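Local coordinates for fatty acid-binding protein TM_1468 (Thermotoga maritima, PDB 1VPV) that binds long-chain fatty acids such as palmitate and may take part in lipid transport or fatty acid metabolism, at residues S240-G246 and F291-E297. Residues are numbered along the deposited sequence; the frame is centred on the assembly and turned at random.
With PLM (palmitic acid), chain D.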
loop_
_atom_site.group_PDB
_atom_site.type_symbol
_atom_site.label_atom_id
_atom_site.label_comp_id
_atom_site.label_asym_id
_atom_site.label_seq_id
_atom_site.Cartn_x
_atom_site.Cartn_y
_atom_site.Cartn_z
ATOM N N SER A 240 -2.447 -22.189 -4.627
ATOM C CA SER A 240 -1.120 -21.658 -4.287
ATOM C C SER A 240 -1.080 -21.146 -2.827
ATOM O O SER A 240 -2.092 -20.830 -2.232
ATOM C CB SER A 240 -0.713 -20.553 -5.284
ATOM O OG SER A 240 -0.574 -21.086 -6.603
ATOM N N LYS A 241 0.109 -21.100 -2.254
ATOM C CA LYS A 241 0.304 -20.597 -0.901
ATOM C C LYS A 241 0.439 -19.086 -0.932
ATOM O O LYS A 241 1.324 -18.565 -1.615
ATOM C CB LYS A 241 1.584 -21.165 -0.305
ATOM C CG LYS A 241 1.438 -22.310 0.687
ATOM C CD LYS A 241 2.635 -22.253 1.682
ATOM C CE LYS A 241 2.833 -23.518 2.439
ATOM N NZ LYS A 241 3.142 -24.588 1.468
ATOM N N LEU A 242 -0.387 -18.390 -0.156
ATOM C CA LEU A 242 -0.395 -16.947 -0.169
ATOM C C LEU A 242 -0.292 -16.363 1.236
ATOM O O LEU A 242 -0.718 -16.991 2.194
ATOM C CB LEU A 242 -1.720 -16.461 -0.743
ATOM C CG LEU A 242 -2.229 -16.859 -2.116
ATOM C CD1 LEU A 242 -3.469 -16.036 -2.391
ATOM C CD2 LEU A 242 -1.158 -16.624 -3.210
ATOM N N ARG A 243 0.249 -15.153 1.350
ATOM C CA ARG A 243 -0.024 -14.296 2.524
ATOM C C ARG A 243 -0.703 -13.018 2.018
ATOM O O ARG A 243 -0.445 -12.587 0.906
ATOM C CB ARG A 243 1.241 -13.975 3.309
ATOM C CG ARG A 243 1.887 -15.189 3.941
ATOM C CD ARG A 243 2.928 -14.825 5.012
ATOM N NE ARG A 243 4.051 -14.090 4.422
ATOM C CZ ARG A 243 5.225 -13.872 5.025
ATOM N NH1 ARG A 243 5.449 -14.330 6.233
ATOM N NH2 ARG A 243 6.197 -13.199 4.401
ATOM N N VAL A 244 -1.549 -12.413 2.838
ATOM C CA VAL A 244 -2.508 -11.399 2.372
ATOM C C VAL A 244 -2.756 -10.286 3.401
ATOM O O VAL A 244 -2.903 -10.550 4.600
ATOM C CB VAL A 244 -3.887 -12.054 2.106
ATOM C CG1 VAL A 244 -4.859 -11.067 1.499
ATOM C CG2 VAL A 244 -3.733 -13.242 1.192
ATOM N N ILE A 245 -2.814 -9.051 2.919
ATOM C CA ILE A 245 -3.383 -7.951 3.672
ATOM C C ILE A 245 -4.648 -7.532 2.945
ATOM O O ILE A 245 -4.583 -7.086 1.832
ATOM C CB ILE A 245 -2.406 -6.767 3.757
ATOM C CG1 ILE A 245 -1.106 -7.222 4.424
ATOM C CG2 ILE A 245 -3.010 -5.585 4.554
ATOM C CD1 ILE A 245 -0.078 -6.085 4.581
ATOM N N GLY A 246 -5.806 -7.717 3.569
ATOM C CA GLY A 246 -7.047 -7.150 3.069
ATOM C C GLY A 246 -7.102 -5.669 3.399
ATOM O O GLY A 246 -6.846 -5.263 4.559
ATOM N N PHE A 291 -7.001 -6.331 -2.028
ATOM C CA PHE A 291 -5.963 -6.979 -1.273
ATOM C C PHE A 291 -4.585 -6.825 -1.854
ATOM O O PHE A 291 -4.421 -6.689 -3.071
ATOM C CB PHE A 291 -6.294 -8.444 -0.961
ATOM C CG PHE A 291 -6.846 -9.263 -2.108
ATOM C CD1 PHE A 291 -6.501 -9.043 -3.423
ATOM C CD2 PHE A 291 -7.654 -10.349 -1.825
ATOM C CE1 PHE A 291 -7.023 -9.840 -4.421
ATOM C CE2 PHE A 291 -8.178 -11.137 -2.832
ATOM C CZ PHE A 291 -7.861 -10.895 -4.117
ATOM N N GLY A 292 -3.600 -6.789 -0.949
ATOM C CA GLY A 292 -2.196 -6.968 -1.288
ATOM C C GLY A 292 -1.936 -8.441 -1.093
ATOM O O GLY A 292 -2.282 -8.984 -0.049
ATOM N N ILE A 293 -1.337 -9.086 -2.089
ATOM C CA ILE A 293 -1.084 -10.502 -2.059
ATOM C C ILE A 293 0.412 -10.776 -2.190
ATOM O O ILE A 293 1.069 -10.165 -3.027
ATOM C CB ILE A 293 -1.785 -11.212 -3.255
ATOM C CG1 ILE A 293 -3.308 -11.005 -3.234
ATOM C CG2 ILE A 293 -1.424 -12.656 -3.301
ATOM C CD1 ILE A 293 -4.045 -11.789 -2.238
ATOM N N GLU A 294 0.925 -11.699 -1.357
ATOM C CA GLU A 294 2.257 -12.303 -1.486
ATOM C C GLU A 294 2.121 -13.773 -1.829
ATOM O O GLU A 294 1.578 -14.566 -1.055
ATOM C CB GLU A 294 3.075 -12.200 -0.190
ATOM C CG GLU A 294 4.431 -12.993 -0.244
ATOM C CD GLU A 294 5.143 -13.134 1.118
ATOM O OE1 GLU A 294 4.590 -12.634 2.135
ATOM O OE2 GLU A 294 6.255 -13.749 1.179
ATOM N N VAL A 295 2.664 -14.149 -2.974
ATOM C CA VAL A 295 2.734 -15.557 -3.352
ATOM C C VAL A 295 4.009 -16.157 -2.725
ATOM O O VAL A 295 5.120 -15.709 -2.999
ATOM C CB VAL A 295 2.765 -15.721 -4.892
ATOM C CG1 VAL A 295 2.706 -17.187 -5.308
ATOM C CG2 VAL A 295 1.617 -14.955 -5.525
ATOM N N LEU A 296 3.826 -17.148 -1.865
ATOM C CA LEU A 296 4.934 -17.919 -1.299
ATOM C C LEU A 296 5.337 -19.093 -2.169
ATOM O O LEU A 296 6.499 -19.436 -2.245
ATOM C CB LEU A 296 4.536 -18.464 0.065
ATOM C CG LEU A 296 4.079 -17.415 1.066
ATOM C CD1 LEU A 296 3.419 -18.084 2.248
ATOM C CD2 LEU A 296 5.273 -16.611 1.513
ATOM N N GLU A 297 4.360 -19.716 -2.803
ATOM C CA GLU A 297 4.571 -20.947 -3.567
ATOM C C GLU A 297 3.429 -21.047 -4.553
ATOM O O GLU A 297 2.269 -20.982 -4.145
ATOM C CB GLU A 297 4.542 -22.157 -2.625
ATOM C CG GLU A 297 5.031 -23.452 -3.242
ATOM C CD GLU A 297 5.093 -24.642 -2.253
ATOM O OE1 GLU A 297 5.008 -24.463 -1.012
ATOM O OE2 GLU A 297 5.255 -25.780 -2.731
HETATM C C1 PLM D . 1.197 11.820 -3.663
HETATM O O1 PLM D . 2.434 11.885 -3.928
HETATM O O2 PLM D . 0.464 12.860 -3.634
HETATM C C2 PLM D . 0.614 10.461 -3.352
HETATM C C3 PLM D . -0.149 9.904 -4.536
HETATM C C4 PLM D . -0.843 8.606 -4.145
HETATM C C5 PLM D . -1.663 8.105 -5.330
HETATM C C6 PLM D . -2.390 6.822 -5.021
HETATM C C7 PLM D . -3.155 6.280 -6.218
HETATM C C8 PLM D . -4.187 5.242 -5.787
HETATM C C9 PLM D . -3.537 3.923 -5.432
HETATM C CA PLM D . -4.542 2.910 -4.920
HETATM C CB PLM D . -3.882 1.553 -4.724
HETATM C CC PLM D . -4.804 0.625 -3.939
HETATM C CD PLM D . -4.254 -0.814 -3.857
HETATM C CE PLM D . -5.049 -1.682 -2.897
HETATM C CF PLM D . -4.633 -3.144 -2.946
HETATM C CG PLM D . -3.413 -3.440 -2.070
#
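Arg243 and Glu294, a hydrogen-bonded antiparallel pair, illustrate how a salt bridge can be built onto a strand pairing. Their backbones are joined by two bonds, and their side chains then run side by side on the same face. NE and NH2 of Arg243 both donate hydrogen bonds to Glu294 OE1, NE at 2.8 Å, while the guanidinium and carboxylate planes stand 60° apart. OE1 lies in the guanidinium plane, yet NE meets it from above the carboxylate plane, whereas NH2 meets the syn lone pair of OE1. Arg164 forms a salt bridge with Glu294 OE2, and Glu146 another with Arg243 NH1. A leucine in place of Arg243 would probably leave Glu294 OE1 without its main donors and deprive Glu146 of this salt-bridge partner. The pairing belongs to the six-stranded mixed sheet of the DegV fold, where strand 241-248 lies between 289-295 and 267-275. Where strand 289-295 runs out, a classic beta bulge sets Leu296 and Glu297 against Lys241, whose O accepts a bond from Leu296 N at 2.9 Å and a weak one from Glu297 N. Here Leu296 CD1 packs on Arg243 CG at 3.7 Å. With CG anti to the backbone N (chi1 -168°) and the chain extended beyond it, Glu297 carries OE1 to within 3.1 Å of Lys241 NZ, a salt bridge.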